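Local atomic coordinates of cyclodipeptide synthase, BtCDPS (Bacillus thermoamylovorans, PDB entry 6ZU3), a protein that probably makes cyclodipeptides, joining amino acids taken from two aminoacyl-tRNAs, as other cyclodipeptide synthases do. Residues 25-30 / 55-60; 137-142 / 204-209. One frame throughout, in Å; residues are numbered along the deposited sequence.

Both contacts lie in one cyclodipeptide synthase domain of the HUP clan, whose members share a Rossmann-like core. Interaction 1 pairs two neighbouring parallel strands of the central sheet, 28-32 and 58-63. Interaction 2 joins two helices, 137-157 and 205-211. The contacts do not touch: their centres are 27 Å apart and their nearest atoms about 11 Å. Strand 196-200 connects the two regions. It lies beside strand 28-32 in the sheet, and a few residues after it the chain enters helix 205-211. Interaction 1 is the larger contact, with 667 Å² buried against 240 Å². Both are described as structural packing, and no active-site role is claimed for either.

Interaction 1. Residues 25-30 / 55-60; sequences NKTHIL and NFKNVT
F56 lies flat between two residues of 25-30, K26 and I29. K26 CD sits over the centre of one ring face, 3.9 Å from the ring centroid of F56. The opposite face is covered by I29, whose CB is 3.6 Å from the same centroid. These are two CH-pi contacts, one on each side. I29 CG2 stands over the inner end of the ring, 3.6 Å from F56 CG, while CD1 lies over the rim of the same face, near CE1. CG1 of I29 points anti to the backbone N (chi1 -178°), which carries CD1 out along the ring. The K26 chain bends at chi2 (-69°) and brings its methylenes past the carbonyl of N55 as well.

Backbone bonds hold this layer in register. K57 N donates to K26 O at 2.8 Å, ahead of the paired I29 and V59. I29 N then bonds N58 O, and T60 N bonds I29 O, in the parallel pattern. N58 adds a side-chain bond: its ND2 reaches T27 O at 2.9 Å, with the acceptor close to the amide plane.

On the sheet face of H28 and T60, H28 NE2 donates to T60 OG1 at 2.7 Å, nearly straight at 173° and in the ring plane. T60 OG1 also bonds D109, and H28 ND1 bonds S196, so both ring nitrogens are tied and the ring's rotation is fixed. The H28 ring also stacks on Y193.

The pair forms part of a beta-alpha-beta unit, strand 28-32, helix 42-55 and strand 58-63. The connecting helix covers the I29 and V59 face through W51 and S52. Helix 167-191 packs on the H28, L30 and T60 face, and strand 196-200 flanks strand 28-32 in the sheet.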
# COMPACT_ATOMS: atom_id res chain seq x y z
N ASN A 25 0.44 10.81 -17.24
CA ASN A 25 -0.23 10.02 -18.26
C ASN A 25 -1.63 9.58 -17.83
O ASN A 25 -2.44 9.23 -18.68
CB ASN A 25 0.60 8.80 -18.63
CG ASN A 25 1.82 9.14 -19.46
OD1 ASN A 25 1.85 10.16 -20.15
ND2 ASN A 25 2.83 8.28 -19.41
N LYS A 26 -1.89 9.54 -16.51
CA LYS A 26 -3.23 9.26 -15.96
C LYS A 26 -3.78 7.90 -16.38
O LYS A 26 -5.00 7.69 -16.40
CB LYS A 26 -4.22 10.37 -16.34
CG LYS A 26 -3.84 11.74 -15.74
CD LYS A 26 -4.03 11.73 -14.23
CE LYS A 26 -3.43 12.96 -13.58
NZ LYS A 26 -3.99 14.19 -14.19
N THR A 27 -2.90 6.94 -16.68
CA THR A 27 -3.35 5.63 -17.16
C THR A 27 -4.05 4.84 -16.06
O THR A 27 -5.14 4.27 -16.27
CB THR A 27 -2.16 4.84 -17.70
OG1 THR A 27 -1.58 5.54 -18.81
CG2 THR A 27 -2.58 3.43 -18.14
N HIS A 28 -3.44 4.77 -14.89
CA HIS A 28 -3.97 3.91 -13.84
C HIS A 28 -3.44 4.39 -12.50
O HIS A 28 -2.27 4.74 -12.38
CB HIS A 28 -3.57 2.44 -14.08
CG HIS A 28 -4.06 1.50 -13.02
ND1 HIS A 28 -3.30 1.13 -11.94
CD2 HIS A 28 -5.25 0.86 -12.90
CE1 HIS A 28 -4.00 0.30 -11.18
NE2 HIS A 28 -5.18 0.12 -11.74
N ILE A 29 -4.32 4.37 -11.50
CA ILE A 29 -3.93 4.62 -10.11
C ILE A 29 -4.32 3.41 -9.28
O ILE A 29 -5.41 2.85 -9.46
CB ILE A 29 -4.57 5.91 -9.57
CG1 ILE A 29 -4.12 6.17 -8.13
CG2 ILE A 29 -6.09 5.86 -9.64
CD1 ILE A 29 -4.38 7.61 -7.67
N LEU A 30 -3.42 2.98 -8.41
CA LEU A 30 -3.68 1.92 -7.43
C LEU A 30 -3.75 2.59 -6.07
O LEU A 30 -2.76 3.18 -5.62
CB LEU A 30 -2.57 0.85 -7.47
CG LEU A 30 -2.76 -0.33 -6.51
CD1 LEU A 30 -4.05 -1.07 -6.88
CD2 LEU A 30 -1.58 -1.27 -6.58
N ASN A 55 -9.79 11.82 -12.47
CA ASN A 55 -8.45 12.07 -12.98
C ASN A 55 -7.87 10.94 -13.82
O ASN A 55 -7.16 11.21 -14.79
CB ASN A 55 -7.50 12.37 -11.81
CG ASN A 55 -7.57 13.82 -11.36
OD1 ASN A 55 -7.01 14.71 -12.01
ND2 ASN A 55 -8.25 14.07 -10.25
N PHE A 56 -8.14 9.68 -13.49
CA PHE A 56 -7.44 8.56 -14.09
C PHE A 56 -8.34 7.74 -15.01
O PHE A 56 -9.55 7.61 -14.78
CB PHE A 56 -6.84 7.65 -13.01
CG PHE A 56 -5.65 8.26 -12.32
CD1 PHE A 56 -5.82 9.13 -11.26
CD2 PHE A 56 -4.37 8.00 -12.78
CE1 PHE A 56 -4.73 9.71 -10.63
CE2 PHE A 56 -3.27 8.58 -12.15
CZ PHE A 56 -3.45 9.43 -11.07
N LYS A 57 -7.74 7.18 -16.06
CA LYS A 57 -8.48 6.32 -16.97
C LYS A 57 -8.98 5.07 -16.26
O LYS A 57 -10.10 4.61 -16.51
CB LYS A 57 -7.62 5.93 -18.17
CG LYS A 57 -7.27 7.09 -19.08
CD LYS A 57 -6.80 6.60 -20.43
CE LYS A 57 -5.32 6.86 -20.63
NZ LYS A 57 -5.02 7.19 -22.05
N ASN A 58 -8.16 4.53 -15.36
CA ASN A 58 -8.44 3.27 -14.68
C ASN A 58 -8.11 3.42 -13.20
O ASN A 58 -7.11 4.05 -12.85
CB ASN A 58 -7.63 2.12 -15.28
CG ASN A 58 -7.90 1.93 -16.76
OD1 ASN A 58 -8.85 1.25 -17.13
ND2 ASN A 58 -7.07 2.54 -17.61
N VAL A 59 -8.95 2.82 -12.35
CA VAL A 59 -8.79 2.91 -10.89
C VAL A 59 -8.91 1.51 -10.31
O VAL A 59 -9.86 0.78 -10.63
CB VAL A 59 -9.85 3.82 -10.25
CG1 VAL A 59 -9.66 3.89 -8.73
CG2 VAL A 59 -9.87 5.23 -10.91
N THR A 60 -7.98 1.16 -9.41
CA THR A 60 -8.00 -0.09 -8.67
C THR A 60 -7.74 0.23 -7.20
O THR A 60 -6.96 1.14 -6.90
CB THR A 60 -6.95 -1.07 -9.20
OG1 THR A 60 -7.17 -1.31 -10.59
CG2 THR A 60 -6.95 -2.41 -8.42

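Interaction 2. Residues 137-142 / 204-209; sequences EKFRKS and WKLGEK
S142 meets three side chains of the 205-209 helix. Its OG accepts a hydrogen bond from K205 NZ at 3.0 Å. The K209 chain passes with CD 3.8 Å from S142 OG. K205 reaches this hydroxyl because its chain is bent at chi2 (-126°) and chi3 (73°). With an alanine here, the K205 ammonium would probably lose this hydroxyl partner and be freer to turn.

The closer-packed part is small and buried. L206 CD1 touches S142 CB at 3.7 Å and, more loosely, F139 CE1 at 4.2 Å. F215 and M146 also pack on L206, and F215 meets the F139 ring edge to face.

The other side is loose and wet. K138 and K209 hold their ammonium groups 5.2 Å apart, NZ to NZ. A water sits between them, 2.9 Å from K138 NZ and only weakly bonded to K209 NZ. E214 forms a salt bridge with K138 and would partly offset the like charges.

At 11.1 Å between the segment axes, side chains and not backbones bridge the gap. The contact is a roughly antiparallel helix pair, at 154°, made by the first turns of 137-157 and 205-211 in the helical part of the CDPS fold.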
# COMPACT_ATOMS: atom_id res chain seq x y z
N GLU A 137 21.90 -7.16 3.77
CA GLU A 137 21.63 -6.57 5.07
C GLU A 137 21.05 -5.16 4.96
O GLU A 137 20.25 -4.75 5.81
CB GLU A 137 22.91 -6.53 5.90
CG GLU A 137 22.71 -6.06 7.34
CD GLU A 137 22.74 -4.55 7.46
OE1 GLU A 137 23.25 -3.88 6.53
OE2 GLU A 137 22.23 -4.04 8.48
N LYS A 138 21.47 -4.41 3.94
CA LYS A 138 20.99 -3.04 3.77
C LYS A 138 19.51 -3.02 3.41
O LYS A 138 18.72 -2.25 3.97
CB LYS A 138 21.82 -2.33 2.70
CG LYS A 138 21.47 -0.86 2.45
CD LYS A 138 22.22 -0.34 1.21
CE LYS A 138 21.77 1.05 0.80
NZ LYS A 138 22.32 2.14 1.67
N PHE A 139 19.11 -3.89 2.48
CA PHE A 139 17.70 -4.04 2.14
C PHE A 139 16.91 -4.58 3.32
O PHE A 139 15.80 -4.12 3.61
CB PHE A 139 17.56 -4.96 0.94
CG PHE A 139 16.16 -5.04 0.41
CD1 PHE A 139 15.59 -3.94 -0.22
CD2 PHE A 139 15.41 -6.20 0.54
CE1 PHE A 139 14.30 -4.00 -0.74
CE2 PHE A 139 14.10 -6.27 0.02
CZ PHE A 139 13.55 -5.17 -0.61
N ARG A 140 17.46 -5.58 4.02
CA ARG A 140 16.79 -6.12 5.19
C ARG A 140 16.54 -5.04 6.23
O ARG A 140 15.44 -4.92 6.77
CB ARG A 140 17.63 -7.26 5.79
CG ARG A 140 17.06 -7.83 7.08
CD ARG A 140 17.60 -9.23 7.34
NE ARG A 140 19.00 -9.21 7.77
CZ ARG A 140 20.02 -9.57 6.99
NH1 ARG A 140 19.80 -9.96 5.75
NH2 ARG A 140 21.26 -9.55 7.46
N LYS A 141 17.55 -4.20 6.48
CA LYS A 141 17.39 -3.12 7.44
C LYS A 141 16.27 -2.17 7.04
O LYS A 141 15.47 -1.76 7.89
CB LYS A 141 18.71 -2.37 7.57
CG LYS A 141 18.76 -1.26 8.62
CD LYS A 141 20.16 -0.65 8.66
CE LYS A 141 20.28 0.42 9.74
NZ LYS A 141 19.51 1.65 9.40
N SER A 142 16.18 -1.83 5.74
CA SER A 142 15.12 -0.93 5.28
C SER A 142 13.74 -1.57 5.41
O SER A 142 12.77 -0.89 5.75
CB SER A 142 15.36 -0.54 3.82
OG SER A 142 16.35 0.46 3.75
N TRP A 204 7.49 7.23 1.09
CA TRP A 204 8.00 5.87 1.15
C TRP A 204 9.53 5.95 1.12
O TRP A 204 10.13 6.04 0.04
CB TRP A 204 7.43 5.05 -0.01
CG TRP A 204 7.94 3.65 -0.11
CD1 TRP A 204 8.26 2.80 0.92
CD2 TRP A 204 8.20 2.95 -1.32
NE1 TRP A 204 8.69 1.60 0.41
CE2 TRP A 204 8.67 1.66 -0.96
CE3 TRP A 204 8.07 3.27 -2.67
CZ2 TRP A 204 9.02 0.72 -1.92
CZ3 TRP A 204 8.42 2.34 -3.61
CH2 TRP A 204 8.89 1.07 -3.24
N LYS A 205 10.15 5.93 2.30
CA LYS A 205 11.59 6.15 2.39
C LYS A 205 12.38 5.08 1.65
O LYS A 205 13.38 5.39 0.99
CB LYS A 205 12.02 6.20 3.86
CG LYS A 205 13.53 6.33 4.08
CD LYS A 205 14.03 5.22 5.00
CE LYS A 205 14.03 3.90 4.22
NZ LYS A 205 14.84 2.81 4.80
N LEU A 206 11.98 3.81 1.76
CA LEU A 206 12.66 2.76 1.02
C LEU A 206 12.58 3.02 -0.48
O LEU A 206 13.54 2.79 -1.23
CB LEU A 206 12.08 1.39 1.38
CG LEU A 206 12.47 0.16 0.54
CD1 LEU A 206 13.98 -0.01 0.44
CD2 LEU A 206 11.84 -1.11 1.10
N GLY A 207 11.44 3.55 -0.95
CA GLY A 207 11.32 3.86 -2.36
C GLY A 207 12.31 4.93 -2.80
O GLY A 207 12.86 4.86 -3.90
N GLU A 208 12.55 5.91 -1.93
CA GLU A 208 13.55 6.93 -2.22
C GLU A 208 14.93 6.31 -2.42
O GLU A 208 15.70 6.75 -3.28
CB GLU A 208 13.59 7.96 -1.08
CG GLU A 208 12.34 8.81 -0.98
CD GLU A 208 12.37 9.74 0.21
OE1 GLU A 208 13.49 10.03 0.69
OE2 GLU A 208 11.30 10.18 0.66
N LYS A 209 15.25 5.29 -1.63
CA LYS A 209 16.52 4.59 -1.78
C LYS A 209 16.54 3.75 -3.05
O LYS A 209 17.54 3.72 -3.77
CB LYS A 209 16.80 3.72 -0.56
CG LYS A 209 16.92 4.50 0.75
CD LYS A 209 17.43 3.61 1.88
CE LYS A 209 17.39 4.34 3.21
NZ LYS A 209 18.50 5.32 3.30
O HOH W 1 20.15 2.47 3.52